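Local coordinates for dicer Related Helicase (Caenorhabditis elegans, PDB 6M6Q), which probably hydrolyses ATP and acts on RNA as a helicase of the RIG-I-like receptor subfamily, this chain being its all-helical N-terminal domain, at residues G292-M297 with A305-L310; F309-K312 with E316-E319. All coordinates share one frame; numbering follows the deposited sequence.

Interaction 1. Residues G292-M297 with A305-L310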
loop_
_atom_site.group_PDB
_atom_site.type_symbol
_atom_site.label_atom_id
_atom_site.label_comp_id
_atom_site.label_asym_id
_atom_site.label_seq_id
_atom_site.Cartn_x
_atom_site.Cartn_y
_atom_site.Cartn_z
ATOM N N GLY B 292 -12.494 21.615 5.279
ATOM C CA GLY B 292 -12.377 22.249 3.946
ATOM C C GLY B 292 -11.738 21.319 2.921
ATOM O O GLY B 292 -12.164 21.338 1.752
ATOM N N PHE B 293 -10.734 20.554 3.346
ATOM C CA PHE B 293 -10.024 19.526 2.535
ATOM C C PHE B 293 -10.999 18.389 2.190
ATOM O O PHE B 293 -11.011 17.938 1.018
ATOM C CB PHE B 293 -8.794 18.990 3.285
ATOM C CG PHE B 293 -7.456 19.460 2.760
ATOM C CD1 PHE B 293 -6.918 20.679 3.156
ATOM C CD2 PHE B 293 -6.706 18.661 1.907
ATOM C CE1 PHE B 293 -5.690 21.107 2.669
ATOM C CE2 PHE B 293 -5.475 19.092 1.427
ATOM C CZ PHE B 293 -4.971 20.313 1.811
ATOM N N ILE B 294 -11.798 17.951 3.176
ATOM C CA ILE B 294 -12.807 16.854 3.035
ATOM C C ILE B 294 -13.839 17.271 1.981
ATOM O O ILE B 294 -14.198 16.421 1.128
ATOM C CB ILE B 294 -13.471 16.533 4.391
ATOM C CG1 ILE B 294 -12.470 15.958 5.389
ATOM C CG2 ILE B 294 -14.674 15.609 4.213
ATOM C CD1 ILE B 294 -13.052 15.729 6.760
ATOM N N ASP B 295 -14.269 18.539 2.013
ATOM C CA ASP B 295 -15.278 19.095 1.074
ATOM C C ASP B 295 -14.630 19.285 -0.305
ATOM O O ASP B 295 -15.378 19.378 -1.282
ATOM C CB ASP B 295 -15.911 20.380 1.629
ATOM C CG ASP B 295 -16.900 20.131 2.764
ATOM O OD1 ASP B 295 -17.693 19.161 2.650
ATOM O OD2 ASP B 295 -16.863 20.895 3.768
ATOM N N ALA B 296 -13.293 19.341 -0.373
ATOM C CA ALA B 296 -12.505 19.498 -1.618
ATOM C C ALA B 296 -12.137 18.119 -2.203
ATOM O O ALA B 296 -11.569 18.074 -3.325
ATOM C CB ALA B 296 -11.270 20.326 -1.331
ATOM N N MET B 297 -12.447 17.039 -1.488
ATOM C CA MET B 297 -12.072 15.653 -1.884
ATOM C C MET B 297 -13.314 14.755 -2.079
ATOM O O MET B 297 -13.160 13.698 -2.710
ATOM C CB MET B 297 -11.154 15.026 -0.835
ATOM C CG MET B 297 -9.751 15.578 -0.874
ATOM S SD MET B 297 -8.769 14.992 0.509
ATOM C CE MET B 297 -8.527 13.288 0.005
ATOM N N ALA B 305 -12.354 8.081 -2.908
ATOM C CA ALA B 305 -11.710 6.806 -2.528
ATOM C C ALA B 305 -10.555 7.090 -1.571
ATOM O O ALA B 305 -10.414 6.348 -0.588
ATOM C CB ALA B 305 -11.239 6.064 -3.753
ATOM N N ALA B 306 -9.817 8.181 -1.816
ATOM C CA ALA B 306 -8.683 8.642 -0.988
ATOM C C ALA B 306 -9.175 9.028 0.412
ATOM O O ALA B 306 -8.417 8.832 1.365
ATOM C CB ALA B 306 -8.001 9.789 -1.663
ATOM N N LEU B 307 -10.402 9.553 0.520
ATOM C CA LEU B 307 -11.030 9.967 1.809
ATOM C C LEU B 307 -11.271 8.734 2.690
ATOM O O LEU B 307 -11.158 8.880 3.913
ATOM C CB LEU B 307 -12.353 10.706 1.557
ATOM C CG LEU B 307 -12.260 12.203 1.248
ATOM C CD1 LEU B 307 -13.637 12.779 0.957
ATOM C CD2 LEU B 307 -11.602 12.970 2.383
ATOM N N TYR B 308 -11.623 7.582 2.108
ATOM C CA TYR B 308 -11.963 6.344 2.874
ATOM C C TYR B 308 -10.701 5.790 3.554
ATOM O O TYR B 308 -10.848 5.080 4.572
ATOM C CB TYR B 308 -12.665 5.294 1.997
ATOM C CG TYR B 308 -14.101 5.626 1.668
ATOM C CD1 TYR B 308 -14.417 6.314 0.509
ATOM C CD2 TYR B 308 -15.133 5.346 2.550
ATOM C CE1 TYR B 308 -15.719 6.690 0.215
ATOM C CE2 TYR B 308 -16.447 5.702 2.267
ATOM C CZ TYR B 308 -16.742 6.378 1.093
ATOM O OH TYR B 308 -18.023 6.750 0.794
ATOM N N PHE B 309 -9.504 6.163 3.073
ATOM C CA PHE B 309 -8.204 5.880 3.749
ATOM C C PHE B 309 -8.048 6.774 4.980
ATOM O O PHE B 309 -7.560 6.287 6.004
ATOM C CB PHE B 309 -7.014 6.148 2.829
ATOM C CG PHE B 309 -6.833 5.176 1.694
ATOM C CD1 PHE B 309 -5.937 4.122 1.800
ATOM C CD2 PHE B 309 -7.516 5.345 0.495
ATOM C CE1 PHE B 309 -5.749 3.244 0.746
ATOM C CE2 PHE B 309 -7.340 4.451 -0.552
ATOM C CZ PHE B 309 -6.453 3.410 -0.427
ATOM N N LEU B 310 -8.377 8.059 4.829
ATOM C CA LEU B 310 -8.256 9.105 5.875
ATOM C C LEU B 310 -9.181 8.784 7.063
ATOM O O LEU B 310 -8.706 8.866 8.215
ATOM C CB LEU B 310 -8.607 10.458 5.255
ATOM C CG LEU B 310 -8.383 11.661 6.167
ATOM C CD1 LEU B 310 -6.894 11.914 6.361
ATOM C CD2 LEU B 310 -9.090 12.898 5.625
#
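M297 and L307 form the heart of a buried apolar contact between the end of helix 288-295, with the loop just after it, and helix 301-310 of the N-terminal domain. I294 and A306 complete it. Together the segments bury 236 Å². All four touching residues are buried.

L307 sits at the centre of the contact. Its CG lies 3.7 Å from CB of M297. One methyl, CD1, lies against the backbone, 3.7 Å from O of I294 and also close to C of M297. It touches CB of M297 as well. The other methyl, CD2, meets side chains. It is 3.9 Å from CE of M297 and more loosely placed 4.3 Å from CG1 of I294. The carbonyl that CD1 touches is not left bare. O of I294 accepts the backbone N-H of M297, with 3.2 Å between N and O.

The M297 side chain runs obliquely to that of L307. It starts beside its own backbone N, stays extended through SD, then bends at chi3 (72°). The bend brings CE over to CB of A306, 3.9 Å away, while SD remains 4.0 Å from CD2 of L307. The methyl end thus touches both L307 and A306, while the sulfur lies against L307.

Other helices pack around it. M297 also packs on I199, A306 on A193, L307 on W314 and I294 on R321. On the next residue along, the ring of Y308 stacks on Y308 of the second subunit.

Cutting L307 back to an alanine removes both methyls and would probably open a gap beside M297 and I294, leaving the thioether free to turn.

The side chains meet through carbon and sulfur. The hold probably comes from close packing and the exclusion of water.

Interaction 2. Residues F309-K312 with E316-E319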
loop_
_atom_site.group_PDB
_atom_site.type_symbol
_atom_site.label_atom_id
_atom_site.label_comp_id
_atom_site.label_asym_id
_atom_site.label_seq_id
_atom_site.Cartn_x
_atom_site.Cartn_y
_atom_site.Cartn_z
ATOM N N PHE B 309 -9.504 6.163 3.073
ATOM C CA PHE B 309 -8.204 5.880 3.749
ATOM C C PHE B 309 -8.048 6.774 4.980
ATOM O O PHE B 309 -7.560 6.287 6.004
ATOM C CB PHE B 309 -7.014 6.148 2.829
ATOM C CG PHE B 309 -6.833 5.176 1.694
ATOM C CD1 PHE B 309 -5.937 4.122 1.800
ATOM C CD2 PHE B 309 -7.516 5.345 0.495
ATOM C CE1 PHE B 309 -5.749 3.244 0.746
ATOM C CE2 PHE B 309 -7.340 4.451 -0.552
ATOM C CZ PHE B 309 -6.453 3.410 -0.427
ATOM N N LEU B 310 -8.377 8.059 4.829
ATOM C CA LEU B 310 -8.256 9.105 5.875
ATOM C C LEU B 310 -9.181 8.784 7.063
ATOM O O LEU B 310 -8.706 8.866 8.215
ATOM C CB LEU B 310 -8.607 10.458 5.255
ATOM C CG LEU B 310 -8.383 11.661 6.167
ATOM C CD1 LEU B 310 -6.894 11.914 6.361
ATOM C CD2 LEU B 310 -9.090 12.898 5.625
ATOM N N ASP B 311 -10.454 8.465 6.802
ATOM C CA ASP B 311 -11.447 8.123 7.858
ATOM C C ASP B 311 -12.574 7.299 7.248
ATOM O O ASP B 311 -13.315 7.856 6.415
ATOM C CB ASP B 311 -12.020 9.372 8.532
ATOM C CG ASP B 311 -12.938 9.064 9.705
ATOM O OD1 ASP B 311 -13.984 9.737 9.820
ATOM O OD2 ASP B 311 -12.570 8.177 10.529
ATOM N N LYS B 312 -12.783 6.089 7.778
ATOM C CA LYS B 312 -13.717 5.064 7.241
ATOM C C LYS B 312 -15.166 5.519 7.466
ATOM O O LYS B 312 -16.069 4.968 6.789
ATOM C CB LYS B 312 -13.464 3.709 7.912
ATOM C CG LYS B 312 -12.001 3.290 8.048
ATOM C CD LYS B 312 -11.409 2.676 6.786
ATOM C CE LYS B 312 -9.889 2.643 6.794
ATOM N NZ LYS B 312 -9.327 2.427 5.438
ATOM N N GLU B 316 -20.698 9.699 7.344
ATOM C CA GLU B 316 -21.594 9.811 8.534
ATOM C C GLU B 316 -21.213 11.053 9.354
ATOM O O GLU B 316 -22.131 11.722 9.856
ATOM C CB GLU B 316 -21.521 8.552 9.406
ATOM C CG GLU B 316 -22.079 7.305 8.743
ATOM C CD GLU B 316 -21.095 6.599 7.833
ATOM O OE1 GLU B 316 -20.251 5.821 8.349
ATOM O OE2 GLU B 316 -21.112 6.894 6.629
ATOM N N GLU B 317 -19.909 11.339 9.493
ATOM C CA GLU B 317 -19.389 12.525 10.233
ATOM C C GLU B 317 -19.746 13.801 9.471
ATOM O O GLU B 317 -20.045 14.807 10.139
ATOM C CB GLU B 317 -17.881 12.430 10.453
ATOM C CG GLU B 317 -17.489 11.355 11.459
ATOM C CD GLU B 317 -16.159 11.586 12.154
ATOM O OE1 GLU B 317 -15.421 10.588 12.381
ATOM O OE2 GLU B 317 -15.866 12.758 12.483
ATOM N N LEU B 318 -19.746 13.740 8.132
ATOM C CA LEU B 318 -20.116 14.866 7.226
ATOM C C LEU B 318 -21.596 15.241 7.429
ATOM O O LEU B 318 -21.878 16.456 7.529
ATOM C CB LEU B 318 -19.837 14.461 5.774
ATOM C CG LEU B 318 -20.101 15.537 4.720
ATOM C CD1 LEU B 318 -19.083 16.660 4.830
ATOM C CD2 LEU B 318 -20.089 14.943 3.313
ATOM N N GLU B 319 -22.501 14.252 7.504
ATOM C CA GLU B 319 -23.960 14.496 7.679
ATOM C C GLU B 319 -24.221 15.030 9.098
ATOM O O GLU B 319 -25.001 15.998 9.219
ATOM C CB GLU B 319 -24.790 13.246 7.350
ATOM C CG GLU B 319 -26.301 13.435 7.548
ATOM C CD GLU B 319 -27.057 14.327 6.547
ATOM O OE1 GLU B 319 -26.672 15.507 6.377
ATOM O OE2 GLU B 319 -28.067 13.854 5.977
#
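D311 and E317 bring two carboxylates together across the turn that links helix 301-310 to helix 314-333. This is a tight helix-to-helix connection in the N-terminal domain, and the meeting is at its surface. The segments bury just 85 Å² between them. Their backbones stay well apart, with the CA atoms of D311 and E317 9.4 Å from each other.

The meeting is made by the ends of the two side chains. OD1 of D311 lies 3.1 Å from OE1 of E317. Both are acceptors, so this is a like-charge approach and not a bond. The E317 carboxyl carbon CD is 3.7 Å from the same OD1. OD2 of D311 is farther away, 4.2 Å from OE1.

D311 has an extended backbone, and its CG is anti to its backbone N (chi1 -174°). This sends the carboxylate across the turn. E317 starts beside its own backbone N and is extended beyond CG, reaching back to meet it. The two side chains cross at about a right angle, and their carboxylate planes are 80° apart.

Neighbouring residues do form bonds. K312 donates from NZ to O of Y308, back in the preceding helix. E316 forms a salt bridge from OE2 to R304 of the second subunit. The turn therefore sits beside the subunit interface.

At this resolution the exact oxygen spacing should not be pressed. With two acceptors facing each other, the pair offers no clear attraction across the turn. If both groups are ionised, their closeness would probably be unfavourable, though solvent could soften the effect, since both residues are partly exposed.

In the fold
Following the chain, interaction 1 comes first. It closes helix 288-295 onto helix 301-310 across the loop and first turn at 298-304. Interaction 2 comes next and spans the three residues 313-315, where helix 301-310 passes to helix 314-333. The two follow each other along the chain. Neither encloses the other, although their ranges share F309 and L310. Their centres are 8 Å apart. Helix 301-310 serves both, and L318 of the last helix packs against D295 of the first, so the start of helix 314-333 is tied to both earlier helices. Both contacts lie beside the second subunit, where F309 meets F309 of that subunit.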